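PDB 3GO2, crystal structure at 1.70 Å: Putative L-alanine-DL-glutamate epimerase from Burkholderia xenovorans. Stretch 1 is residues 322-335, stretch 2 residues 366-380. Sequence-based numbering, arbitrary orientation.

Stretch 1 322-335: GHLCTMINANFAAA
Stretch 2 366-380: ELIIPDRPGWGTDPV

A buried helix packs its side against an extended, looping segment in a largely apolar contact, with one weak direct hydrogen bond, from Asn-331; 752 Å² of surface is covered in all. From His-323 to Ala-333 the backbone is regular helix (phi/psi near -62/-40), with Gly-322 as N-cap. The second begins as a strand, 366-368, and continues without regular structure to Val-380, the N-cap of another helix. The two run in opposite senses: CA atoms of Ala-330 and Ile-369 lie 6.1 Å apart, those of Ile-328 and Trp-375 5.5 Å, and those of Leu-324 and Thr-377 6.0 Å.

Trp-375 (phi/psi -69/-31, chi1 m, chi2 127°) gives up the most surface. Its broad ring lies against Ile-328 (m, t), whose CG1 stands 3.6 Å from the centroid of the five-membered ring, only 6° off the normal, a CH-pi contact over the face. Leu-324 (t, p) brings CD1 to 3.9 Å from Trp-375 CD1, while its CD2 meets Pro-379 CG at 3.8 Å, so the forked side chain bridges two apolar partners.

The polar part of the contact lies beside this ring. Asn-331 (m, chi2 -91°) uses ND2 twice: it donates to its own helix at Met-327 O (2.9 Å, 159°) and, weakly, across the contact to Trp-375 O (2.8 Å, 129°). Its OD1 accepts from a water at 2.8 Å that also donates to Pro-370 O at 2.8 Å. An amide suits this buried place because it offers both a donor and an acceptor.

Met-327 (m, m, chi3 -143°) points toward the loop. Its flexible chain follows an irregular surface: Met-327 CB is 3.4 Å from Trp-375 O, CG 3.7 Å from Thr-377 CG2 and SD 4.0 Å from Pro-370 CG. Met-327 CE lies at the edge of the Arg-372 guanidinium, 3.8 Å from Arg-372 NH2. That group is held by Gly-376 O, which accepts from Arg-372 NE at 3.1 Å and NH2 at 2.7 Å, bracing the turn. Gly-374 (89/-155) and Gly-376 (120/-5) adopt backbone angles at which a CB would jam against the preceding carbonyl; at Gly-376 it would also clash with Pro-370 CG, 2.8 Å away.

Toward the helix's C-terminal part, small residues allow close approach. Ala-330 CB touches Leu-367 CD2 at 3.6 Å and Ile-369 CD1 at 3.7 Å, and Ala-334 CB lies 4.0 Å from Ile-369 CG2. Leu-367 is t, p and Ile-369 m, m.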

# COMPACT_ATOMS: atom_id res chain seq x y z
N GLY A 322 -40.74 14.67 -6.99
CA GLY A 322 -41.84 15.57 -6.66
C GLY A 322 -41.58 16.45 -5.45
O GLY A 322 -40.50 16.40 -4.83
N HIS A 323 -42.58 17.25 -5.08
CA HIS A 323 -42.41 18.18 -3.95
C HIS A 323 -42.11 17.48 -2.65
O HIS A 323 -41.39 18.03 -1.83
CB HIS A 323 -43.65 19.05 -3.73
CG HIS A 323 -43.84 20.13 -4.74
ND1 HIS A 323 -42.82 20.61 -5.53
CD2 HIS A 323 -44.94 20.85 -5.07
CE1 HIS A 323 -43.28 21.58 -6.30
NE2 HIS A 323 -44.57 21.74 -6.04
N LEU A 324 -42.68 16.31 -2.41
CA LEU A 324 -42.39 15.63 -1.13
C LEU A 324 -40.90 15.25 -1.03
O LEU A 324 -40.29 15.42 0.03
CB LEU A 324 -43.31 14.44 -0.90
CG LEU A 324 -43.06 13.62 0.36
CD1 LEU A 324 -43.00 14.50 1.61
CD2 LEU A 324 -44.13 12.55 0.53
N CYS A 325 -40.32 14.77 -2.12
CA CYS A 325 -38.87 14.51 -2.11
C CYS A 325 -38.08 15.77 -1.81
O CYS A 325 -37.08 15.72 -1.09
CB CYS A 325 -38.40 13.91 -3.42
SG CYS A 325 -38.93 12.20 -3.64
N THR A 326 -38.51 16.91 -2.35
CA THR A 326 -37.82 18.16 -2.06
C THR A 326 -37.88 18.49 -0.59
O THR A 326 -36.87 18.91 0.02
CB THR A 326 -38.39 19.34 -2.90
OG1 THR A 326 -38.16 19.08 -4.29
CG2 THR A 326 -37.71 20.66 -2.53
N MET A 327 -39.06 18.28 0.02
CA MET A 327 -39.21 18.59 1.45
C MET A 327 -38.43 17.58 2.31
O MET A 327 -37.85 17.94 3.32
CB MET A 327 -40.68 18.69 1.83
CG MET A 327 -41.41 19.80 1.12
SD MET A 327 -40.69 21.48 1.33
CE MET A 327 -42.25 22.45 1.41
N ILE A 328 -38.37 16.33 1.88
CA ILE A 328 -37.55 15.34 2.60
C ILE A 328 -36.10 15.81 2.64
O ILE A 328 -35.46 15.88 3.71
CB ILE A 328 -37.69 13.94 1.94
CG1 ILE A 328 -39.08 13.40 2.20
CG2 ILE A 328 -36.67 12.91 2.48
CD1 ILE A 328 -39.42 12.15 1.37
N ASN A 329 -35.60 16.14 1.46
CA ASN A 329 -34.23 16.61 1.30
C ASN A 329 -33.97 17.93 2.00
O ASN A 329 -32.87 18.16 2.51
CB ASN A 329 -33.89 16.67 -0.18
CG ASN A 329 -33.58 15.31 -0.76
OD1 ASN A 329 -32.74 14.58 -0.22
ND2 ASN A 329 -34.27 14.93 -1.83
N ALA A 330 -34.97 18.82 2.04
CA ALA A 330 -34.82 20.08 2.77
C ALA A 330 -34.53 19.85 4.24
O ALA A 330 -33.73 20.58 4.86
CB ALA A 330 -36.05 20.95 2.63
N ASN A 331 -35.17 18.84 4.84
CA ASN A 331 -34.94 18.57 6.23
C ASN A 331 -33.54 17.98 6.51
O ASN A 331 -32.90 18.33 7.49
CB ASN A 331 -36.05 17.67 6.80
CG ASN A 331 -37.32 18.44 7.08
OD1 ASN A 331 -37.51 18.95 8.18
ND2 ASN A 331 -38.20 18.56 6.08
N PHE A 332 -33.09 17.08 5.63
CA PHE A 332 -31.72 16.59 5.65
C PHE A 332 -30.73 17.75 5.52
O PHE A 332 -29.78 17.87 6.30
CB PHE A 332 -31.54 15.62 4.50
CG PHE A 332 -30.13 15.18 4.25
CD1 PHE A 332 -29.54 14.19 5.02
CD2 PHE A 332 -29.40 15.73 3.22
CE1 PHE A 332 -28.20 13.77 4.74
CE2 PHE A 332 -28.10 15.32 2.95
CZ PHE A 332 -27.52 14.33 3.70
N ALA A 333 -30.97 18.59 4.52
CA ALA A 333 -30.09 19.73 4.25
C ALA A 333 -30.03 20.73 5.41
O ALA A 333 -29.00 21.37 5.65
CB ALA A 333 -30.56 20.46 2.98
N ALA A 334 -31.13 20.88 6.14
CA ALA A 334 -31.16 21.76 7.29
C ALA A 334 -30.22 21.36 8.43
O ALA A 334 -29.70 22.23 9.15
CB ALA A 334 -32.60 21.87 7.80
N ALA A 335 -29.99 20.05 8.60
CA ALA A 335 -29.31 19.51 9.74
C ALA A 335 -27.83 19.14 9.49
O ALA A 335 -27.05 18.96 10.44
CB ALA A 335 -30.08 18.26 10.24
N GLU A 366 -32.47 30.41 -2.93
CA GLU A 366 -32.36 29.50 -1.78
C GLU A 366 -33.72 28.91 -1.47
O GLU A 366 -34.74 29.54 -1.70
CB GLU A 366 -31.87 30.21 -0.53
CG GLU A 366 -30.50 30.88 -0.69
CD GLU A 366 -29.99 31.41 0.63
OE1 GLU A 366 -30.74 32.13 1.31
OE2 GLU A 366 -28.84 31.10 0.98
N LEU A 367 -33.72 27.67 -0.98
CA LEU A 367 -34.94 27.04 -0.52
C LEU A 367 -35.18 27.39 0.93
O LEU A 367 -34.28 27.30 1.77
CB LEU A 367 -34.83 25.51 -0.66
CG LEU A 367 -35.93 24.61 -0.09
CD1 LEU A 367 -37.29 24.83 -0.78
CD2 LEU A 367 -35.50 23.12 -0.22
N ILE A 368 -36.41 27.80 1.25
CA ILE A 368 -36.80 28.11 2.62
C ILE A 368 -37.17 26.80 3.28
O ILE A 368 -37.94 26.02 2.73
CB ILE A 368 -38.03 29.04 2.64
CG1 ILE A 368 -37.72 30.35 1.93
CG2 ILE A 368 -38.54 29.24 4.07
CD1 ILE A 368 -36.65 31.09 2.51
N ILE A 369 -36.60 26.52 4.45
CA ILE A 369 -36.90 25.28 5.17
C ILE A 369 -38.16 25.49 5.98
O ILE A 369 -38.21 26.39 6.82
CB ILE A 369 -35.74 24.91 6.11
CG1 ILE A 369 -34.44 24.80 5.32
CG2 ILE A 369 -36.05 23.59 6.90
CD1 ILE A 369 -34.54 23.96 4.09
N PRO A 370 -39.20 24.68 5.72
CA PRO A 370 -40.47 24.84 6.43
C PRO A 370 -40.36 24.42 7.89
O PRO A 370 -39.38 23.76 8.26
CB PRO A 370 -41.42 23.92 5.65
CG PRO A 370 -40.52 22.87 5.04
CD PRO A 370 -39.22 23.58 4.75
N ASP A 371 -41.36 24.78 8.69
CA ASP A 371 -41.39 24.44 10.11
C ASP A 371 -42.70 23.79 10.56
O ASP A 371 -43.11 23.97 11.71
CB ASP A 371 -41.07 25.66 10.96
CG ASP A 371 -42.08 26.76 10.84
OD1 ASP A 371 -43.09 26.59 10.12
OD2 ASP A 371 -41.84 27.83 11.47
N ARG A 372 -43.29 22.99 9.69
CA ARG A 372 -44.50 22.25 9.99
C ARG A 372 -44.16 20.85 10.49
O ARG A 372 -43.07 20.35 10.21
CB ARG A 372 -45.37 22.12 8.74
CG ARG A 372 -45.92 23.47 8.26
CD ARG A 372 -46.82 23.36 7.04
NE ARG A 372 -46.01 23.11 5.86
CZ ARG A 372 -45.42 24.04 5.12
NH1 ARG A 372 -45.54 25.32 5.41
NH2 ARG A 372 -44.66 23.69 4.10
N PRO A 373 -45.07 20.22 11.26
CA PRO A 373 -44.71 18.88 11.73
C PRO A 373 -44.51 17.92 10.55
O PRO A 373 -45.32 17.90 9.63
CB PRO A 373 -45.91 18.47 12.59
CG PRO A 373 -46.46 19.80 13.09
CD PRO A 373 -46.27 20.75 11.94
N GLY A 374 -43.46 17.12 10.62
CA GLY A 374 -43.13 16.20 9.55
C GLY A 374 -42.23 16.83 8.50
O GLY A 374 -41.48 17.76 8.78
N TRP A 375 -42.29 16.30 7.29
CA TRP A 375 -41.45 16.75 6.20
C TRP A 375 -41.77 18.15 5.71
O TRP A 375 -40.86 18.86 5.25
CB TRP A 375 -41.52 15.79 5.01
CG TRP A 375 -40.98 14.42 5.27
CD1 TRP A 375 -41.63 13.25 5.04
CD2 TRP A 375 -39.65 14.06 5.72
NE1 TRP A 375 -40.82 12.18 5.37
CE2 TRP A 375 -39.60 12.65 5.79
CE3 TRP A 375 -38.51 14.80 6.05
CZ2 TRP A 375 -38.44 11.96 6.19
CZ3 TRP A 375 -37.35 14.09 6.46
CH2 TRP A 375 -37.34 12.71 6.54
N GLY A 376 -43.05 18.55 5.80
CA GLY A 376 -43.44 19.88 5.34
C GLY A 376 -44.47 19.91 4.23
O GLY A 376 -44.93 20.98 3.81
N THR A 377 -44.83 18.74 3.70
CA THR A 377 -45.91 18.64 2.71
C THR A 377 -46.46 17.22 2.73
O THR A 377 -45.75 16.29 3.10
CB THR A 377 -45.40 19.05 1.32
OG1 THR A 377 -46.50 19.31 0.44
CG2 THR A 377 -44.53 17.94 0.69
N ASP A 378 -47.74 17.07 2.39
CA ASP A 378 -48.41 15.77 2.32
C ASP A 378 -48.95 15.58 0.92
O ASP A 378 -49.51 16.50 0.33
CB ASP A 378 -49.59 15.74 3.29
CG ASP A 378 -49.17 15.79 4.74
OD1 ASP A 378 -48.16 15.12 5.10
OD2 ASP A 378 -49.87 16.47 5.53
N PRO A 379 -48.78 14.38 0.35
CA PRO A 379 -49.54 14.04 -0.84
C PRO A 379 -51.03 14.10 -0.55
O PRO A 379 -51.45 13.86 0.58
CB PRO A 379 -49.09 12.60 -1.16
CG PRO A 379 -47.79 12.45 -0.42
CD PRO A 379 -47.92 13.27 0.80
N VAL A 380 -51.80 14.43 -1.57
CA VAL A 380 -53.26 14.55 -1.47
C VAL A 380 -53.91 13.38 -2.19
O VAL A 380 -53.80 13.24 -3.40
CB VAL A 380 -53.74 15.89 -2.04
CG1 VAL A 380 -55.30 16.01 -1.95
CG2 VAL A 380 -53.03 17.06 -1.29
O HOH W 1 -39.16 21.08 7.62